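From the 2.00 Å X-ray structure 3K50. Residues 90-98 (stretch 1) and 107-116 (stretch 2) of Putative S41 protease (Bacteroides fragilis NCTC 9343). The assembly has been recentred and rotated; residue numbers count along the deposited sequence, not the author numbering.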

ATOM      1  N   TYR A  90      16.011 -21.407  -5.408  1.00 38.77           N
ATOM      2  CA  TYR A  90      14.863 -20.586  -5.772  1.00 39.02           C
ATOM      3  C   TYR A  90      15.328 -19.430  -6.592  1.00 36.17           C
ATOM      4  O   TYR A  90      16.452 -19.000  -6.449  1.00 35.81           O
ATOM      5  N   ASN A  91      14.443 -18.937  -7.449  1.00 36.30           N
ATOM      6  CA  ASN A  91      14.655 -17.709  -8.218  1.00 34.96           C
ATOM      7  C   ASN A  91      13.793 -16.622  -7.585  1.00 33.10           C
ATOM      8  O   ASN A  91      12.656 -16.890  -7.203  1.00 27.99           O
ATOM      9  N   ALA A  92      14.332 -15.406  -7.458  1.00 31.80           N
ATOM     10  CA  ALA A  92      13.595 -14.289  -6.875  1.00 28.27           C
ATOM     11  C   ALA A  92      13.052 -13.315  -7.956  1.00 30.53           C
ATOM     12  O   ALA A  92      13.824 -12.602  -8.608  1.00 29.77           O
ATOM     13  N   LEU A  93      11.734 -13.294  -8.132  1.00 30.12           N
ATOM     14  CA  LEU A  93      11.077 -12.428  -9.096  1.00 30.73           C
ATOM     15  C   LEU A  93      10.892 -11.043  -8.475  1.00 29.96           C
ATOM     16  O   LEU A  93      10.198 -10.915  -7.468  1.00 29.89           O
ATOM     17  N   ILE A  94      11.478 -10.009  -9.098  1.00 28.96           N
ATOM     18  CA  ILE A  94      11.388  -8.643  -8.547  1.00 29.09           C
ATOM     19  C   ILE A  94      10.021  -8.026  -8.829  1.00 26.04           C
ATOM     20  O   ILE A  94       9.597  -7.986  -9.981  1.00 26.34           O
ATOM     21  N   SER A  95       9.357  -7.514  -7.783  1.00 27.65           N
ATOM     22  CA  SER A  95       8.055  -6.929  -7.871  1.00 28.02           C
ATOM     23  C   SER A  95       8.036  -5.386  -7.759  1.00 28.15           C
ATOM     24  O   SER A  95       7.068  -4.793  -8.122  1.00 27.54           O
ATOM     25  N   TYR A  96       9.081  -4.765  -7.228  1.00 27.91           N
ATOM     26  CA  TYR A  96       9.104  -3.327  -6.959  1.00 26.52           C
ATOM     27  C   TYR A  96      10.569  -2.936  -6.744  1.00 29.72           C
ATOM     28  O   TYR A  96      11.337  -3.696  -6.076  1.00 29.43           O
ATOM     29  N   VAL A  97      10.991  -1.821  -7.349  1.00 25.77           N
ATOM     30  CA  VAL A  97      12.349  -1.287  -7.158  1.00 23.86           C
ATOM     31  C   VAL A  97      12.208   0.154  -6.680  1.00 27.90           C
ATOM     32  O   VAL A  97      11.533   0.978  -7.338  1.00 27.81           O
ATOM     33  N   VAL A  98      12.856   0.479  -5.567  1.00 27.36           N
ATOM     34  CA  VAL A  98      12.840   1.797  -5.006  1.00 27.30           C
ATOM     35  C   VAL A  98      13.765   2.701  -5.827  1.00 26.69           C
ATOM     36  O   VAL A  98      14.919   2.323  -6.069  1.00 29.69           O
ATOM     37  N   GLY A 107      20.694  -1.818 -12.271  1.00 37.35           N
ATOM     38  CA  GLY A 107      19.968  -1.968 -13.544  1.00 37.47           C
ATOM     39  C   GLY A 107      18.760  -2.890 -13.406  1.00 38.49           C
ATOM     40  O   GLY A 107      18.259  -3.430 -14.394  1.00 39.50           O
ATOM     41  N   LEU A 108      18.274  -3.076 -12.184  1.00 38.02           N
ATOM     42  CA  LEU A 108      17.190  -4.022 -11.953  1.00 31.62           C
ATOM     43  C   LEU A 108      15.833  -3.361 -12.138  1.00 31.12           C
ATOM     44  O   LEU A 108      15.654  -2.160 -11.901  1.00 29.50           O
ATOM     45  N   GLN A 109      14.875  -4.174 -12.561  1.00 28.46           N
ATOM     46  CA  GLN A 109      13.532  -3.726 -12.829  1.00 31.02           C
ATOM     47  C   GLN A 109      12.549  -4.787 -12.425  1.00 28.84           C
ATOM     48  O   GLN A 109      12.879  -5.967 -12.405  1.00 29.42           O
ATOM     49  N   ARG A 110      11.333  -4.381 -12.161  1.00 29.78           N
ATOM     50  CA  ARG A 110      10.238  -5.330 -11.977  1.00 27.58           C
ATOM     51  C   ARG A 110      10.143  -6.270 -13.185  1.00 28.24           C
ATOM     52  O   ARG A 110      10.144  -5.802 -14.341  1.00 31.93           O
ATOM     53  N   GLY A 111      10.077  -7.584 -12.934  1.00 27.40           N
ATOM     54  CA  GLY A 111      10.062  -8.603 -13.982  1.00 27.72           C
ATOM     55  C   GLY A 111      11.417  -9.292 -14.122  1.00 28.38           C
ATOM     56  O   GLY A 111      11.529 -10.343 -14.722  1.00 28.03           O
ATOM     57  N   HIS A 112      12.466  -8.678 -13.605  1.00 27.55           N
ATOM     58  CA  HIS A 112      13.741  -9.361 -13.551  1.00 29.11           C
ATOM     59  C   HIS A 112      13.696 -10.387 -12.446  1.00 29.93           C
ATOM     60  O   HIS A 112      13.015 -10.212 -11.425  1.00 29.08           O
ATOM     61  N   TRP A 113      14.462 -11.446 -12.641  1.00 30.42           N
ATOM     62  CA  TRP A 113      14.563 -12.521 -11.664  1.00 32.60           C
ATOM     63  C   TRP A 113      16.007 -12.622 -11.228  1.00 32.10           C
ATOM     64  O   TRP A 113      16.891 -12.607 -12.088  1.00 29.69           O
ATOM     65  N   ILE A 114      16.257 -12.645  -9.922  1.00 32.07           N
ATOM     66  CA  ILE A 114      17.605 -12.860  -9.395  1.00 27.29           C
ATOM     67  C   ILE A 114      17.774 -14.387  -9.300  1.00 29.48           C
ATOM     68  O   ILE A 114      16.980 -15.072  -8.639  1.00 30.83           O
HETATM   69  N   MSE A 115      18.790 -14.918  -9.969  1.00 31.67           N
HETATM   70  CA  MSE A 115      19.023 -16.378 -10.050  1.00 34.65           C
HETATM   71  C   MSE A 115      20.221 -16.897  -9.246  1.00 37.01           C
HETATM   72  O   MSE A 115      20.222 -18.067  -8.833  1.00 35.23           O
HETATM   73  N   MSE A 116      21.252 -16.055  -9.083  1.00 39.43           N
HETATM   74  CA  MSE A 116      22.450 -16.386  -8.287  1.00 39.20           C
HETATM   75  C   MSE A 116      22.997 -15.148  -7.630  1.00 40.24           C
HETATM   76  O   MSE A 116      22.817 -14.036  -8.154  1.00 39.24           O
TER

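This is an antiparallel strand pairing, with a type II turn from Gln109 to His112 leading into the second strand, in which backbone hydrogen bonds set the register and mostly apolar side chains fill both faces. Ala92 and Ile114 form the hydrogen-bonded pair (Ala92 N to Ile114 O 2.9 Å, Ile114 N to Ala92 O 2.8 Å), and Ile94 N continues the ladder to His112 O at 2.8 Å.

On the face of Leu93 and Trp113, Leu93 (chi1 t, chi2 p) lays CD1 over the indole, 3.6 Å from the centroid of the five-membered ring, a CH-pi contact; Trp113 takes chi1 m. Asn91 CB adds a contact at 3.6 Å to Trp113 CE3. On the face of Ala92 and Ile114, the small Ala92 meets Ile114 with CB to CB at 4.2 Å. Ile94 (m, t) points toward the other stretch, and its CD1 reaches Leu108 CD1 at 3.7 Å and Ile114 CG1 at 4.0 Å; all three isoleucine and leucine side chains share the m, t rotamer.

Asn91 and Arg110 are both buried. Arg110, extended with chi1 to chi3 all t, donates from NH1 to Ser95 O at 2.9 Å, the carbonyl lying near the guanidinium plane. Water 2 bridges Asn91 OD1 (2.7 Å) and Met115 O (3.2 Å). Within the turn, Gln109 N donates to His112 ND1 at 3.0 Å, tying the imidazole to the loop.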

ATOM      1  CB  TYR A  90      14.187 -20.012  -4.527  1.00 39.69           C
ATOM      2  CG  TYR A  90      13.531 -21.018  -3.631  1.00 39.98           C
ATOM      3  CD1 TYR A  90      14.268 -21.768  -2.707  1.00 45.07           C
ATOM      4  CD2 TYR A  90      12.155 -21.190  -3.673  1.00 41.92           C
ATOM      5  CE1 TYR A  90      13.626 -22.704  -1.881  1.00 38.60           C
ATOM      6  CE2 TYR A  90      11.526 -22.090  -2.882  1.00 36.82           C
ATOM      7  CZ  TYR A  90      12.257 -22.861  -2.005  1.00 41.27           C
ATOM      8  OH  TYR A  90      11.563 -23.728  -1.222  1.00 46.17           O
ATOM      9  CB  ASN A  91      14.268 -17.904  -9.678  1.00 33.70           C
ATOM     10  CG  ASN A  91      15.220 -18.801 -10.414  1.00 35.13           C
ATOM     11  OD1 ASN A  91      16.415 -18.695 -10.244  1.00 37.81           O
ATOM     12  ND2 ASN A  91      14.687 -19.677 -11.279  1.00 32.62           N
ATOM     13  CB  ALA A  92      14.463 -13.534  -5.850  1.00 27.57           C
ATOM     14  CB  LEU A  93       9.696 -12.994  -9.507  1.00 31.50           C
ATOM     15  CG  LEU A  93       8.837 -12.126 -10.421  1.00 31.15           C
ATOM     16  CD1 LEU A  93       9.612 -11.750 -11.667  1.00 27.91           C
ATOM     17  CD2 LEU A  93       7.501 -12.799 -10.828  1.00 27.95           C
ATOM     18  CB  ILE A  94      12.553  -7.757  -9.066  1.00 26.93           C
ATOM     19  CG1 ILE A  94      13.875  -8.329  -8.539  1.00 29.24           C
ATOM     20  CG2 ILE A  94      12.348  -6.304  -8.614  1.00 24.69           C
ATOM     21  CD1 ILE A  94      15.157  -7.679  -9.110  1.00 29.54           C
ATOM     22  CB  SER A  95       7.190  -7.459  -6.711  1.00 29.27           C
ATOM     23  OG  SER A  95       7.812  -7.141  -5.438  1.00 28.66           O
ATOM     24  CB  TYR A  96       8.291  -3.048  -5.698  1.00 29.93           C
ATOM     25  CG  TYR A  96       8.019  -1.595  -5.407  1.00 27.37           C
ATOM     26  CD1 TYR A  96       8.862  -0.889  -4.642  1.00 22.76           C
ATOM     27  CD2 TYR A  96       6.837  -0.973  -5.820  1.00 26.11           C
ATOM     28  CE1 TYR A  96       8.619   0.434  -4.331  1.00 35.86           C
ATOM     29  CE2 TYR A  96       6.575   0.318  -5.500  1.00 29.87           C
ATOM     30  CZ  TYR A  96       7.481   1.022  -4.751  1.00 28.49           C
ATOM     31  OH  TYR A  96       7.272   2.340  -4.420  1.00 33.88           O
ATOM     32  CB  VAL A  97      13.145  -1.341  -8.475  1.00 29.81           C
ATOM     33  CG1 VAL A  97      14.524  -0.622  -8.366  1.00 23.53           C
ATOM     34  CG2 VAL A  97      13.333  -2.788  -8.876  1.00 20.87           C
ATOM     35  CB  VAL A  98      13.325   1.780  -3.533  1.00 24.80           C
ATOM     36  CG1 VAL A  98      13.592   3.167  -3.018  1.00 25.43           C
ATOM     37  CG2 VAL A  98      12.304   1.033  -2.615  1.00 24.94           C
ATOM     38  CB  LEU A 108      17.311  -4.668 -10.578  1.00 33.58           C
ATOM     39  CG  LEU A 108      18.507  -5.563 -10.217  1.00 28.82           C
ATOM     40  CD1 LEU A 108      18.430  -5.903  -8.749  1.00 29.86           C
ATOM     41  CD2 LEU A 108      18.518  -6.818 -11.063  1.00 32.74           C
ATOM     42  CB  GLN A 109      13.324  -3.546 -14.346  1.00 34.10           C
ATOM     43  CG  GLN A 109      14.160  -2.518 -15.015  1.00 37.40           C
ATOM     44  CD  GLN A 109      13.709  -2.289 -16.421  1.00 40.99           C
ATOM     45  OE1 GLN A 109      12.596  -1.802 -16.662  1.00 47.47           O
ATOM     46  NE2 GLN A 109      14.545  -2.656 -17.356  1.00 35.78           N
ATOM     47  CB  ARG A 110       8.944  -4.531 -11.787  1.00 29.29           C
ATOM     48  CG  ARG A 110       7.713  -5.395 -11.759  1.00 30.81           C
ATOM     49  CD  ARG A 110       6.501  -4.579 -11.577  1.00 25.46           C
ATOM     50  NE  ARG A 110       5.260  -5.386 -11.840  1.00 38.81           N
ATOM     51  CZ  ARG A 110       4.549  -5.975 -10.899  1.00 32.63           C
ATOM     52  NH1 ARG A 110       4.913  -5.878  -9.643  1.00 45.43           N
ATOM     53  NH2 ARG A 110       3.475  -6.657 -11.191  1.00 32.34           N
ATOM     54  CB  HIS A 112      14.886  -8.414 -13.239  1.00 31.84           C
ATOM     55  CG  HIS A 112      15.385  -7.660 -14.422  1.00 34.20           C
ATOM     56  ND1 HIS A 112      15.765  -6.344 -14.352  1.00 36.04           N
ATOM     57  CD2 HIS A 112      15.576  -8.043 -15.709  1.00 35.64           C
ATOM     58  CE1 HIS A 112      16.168  -5.946 -15.539  1.00 33.13           C
ATOM     59  NE2 HIS A 112      16.061  -6.958 -16.380  1.00 36.46           N
ATOM     60  CB  TRP A 113      14.201 -13.853 -12.282  1.00 31.72           C
ATOM     61  CG  TRP A 113      12.802 -14.007 -12.776  1.00 36.13           C
ATOM     62  CD1 TRP A 113      12.265 -13.439 -13.872  1.00 33.79           C
ATOM     63  CD2 TRP A 113      11.800 -14.880 -12.244  1.00 31.99           C
ATOM     64  NE1 TRP A 113      10.970 -13.869 -14.053  1.00 36.52           N
ATOM     65  CE2 TRP A 113      10.659 -14.755 -13.063  1.00 39.62           C
ATOM     66  CE3 TRP A 113      11.740 -15.728 -11.137  1.00 30.35           C
ATOM     67  CZ2 TRP A 113       9.474 -15.438 -12.808  1.00 33.97           C
ATOM     68  CZ3 TRP A 113      10.576 -16.438 -10.909  1.00 34.82           C
ATOM     69  CH2 TRP A 113       9.448 -16.281 -11.751  1.00 32.47           C
ATOM     70  CB  ILE A 114      17.826 -12.213  -8.046  1.00 26.13           C
ATOM     71  CG1 ILE A 114      17.609 -10.703  -8.093  1.00 30.26           C
ATOM     72  CG2 ILE A 114      19.261 -12.414  -7.588  1.00 24.20           C
ATOM     73  CD1 ILE A 114      17.772 -10.036  -6.695  1.00 30.62           C
HETATM   74  CB  MSE A 115      19.206 -16.802 -11.501  1.00 34.89           C
HETATM   75  CG  MSE A 115      18.050 -16.442 -12.387  1.00 35.56           C
HETATM   76 SE   MSE A 115      18.342 -16.947 -14.202  0.75 31.31          SE
HETATM   77  CE  MSE A 115      17.850 -18.885 -14.139  1.00 33.22           C
HETATM   78  CB  MSE A 116      23.552 -16.912  -9.177  1.00 41.07           C
HETATM   79  CG  MSE A 116      23.097 -18.001 -10.091  1.00 51.60           C
HETATM   80 SE   MSE A 116      23.001 -19.715  -9.289  0.75 55.56          SE
HETATM   81  CE  MSE A 116      24.743 -20.130 -10.077  1.00 36.24           C
TER
HETATM   82  O   HOH W   1      19.060 -19.627  -7.089  1.00 42.01           O
HETATM   83  O   HOH W   2      18.573 -20.304 -10.342  1.00 43.40           O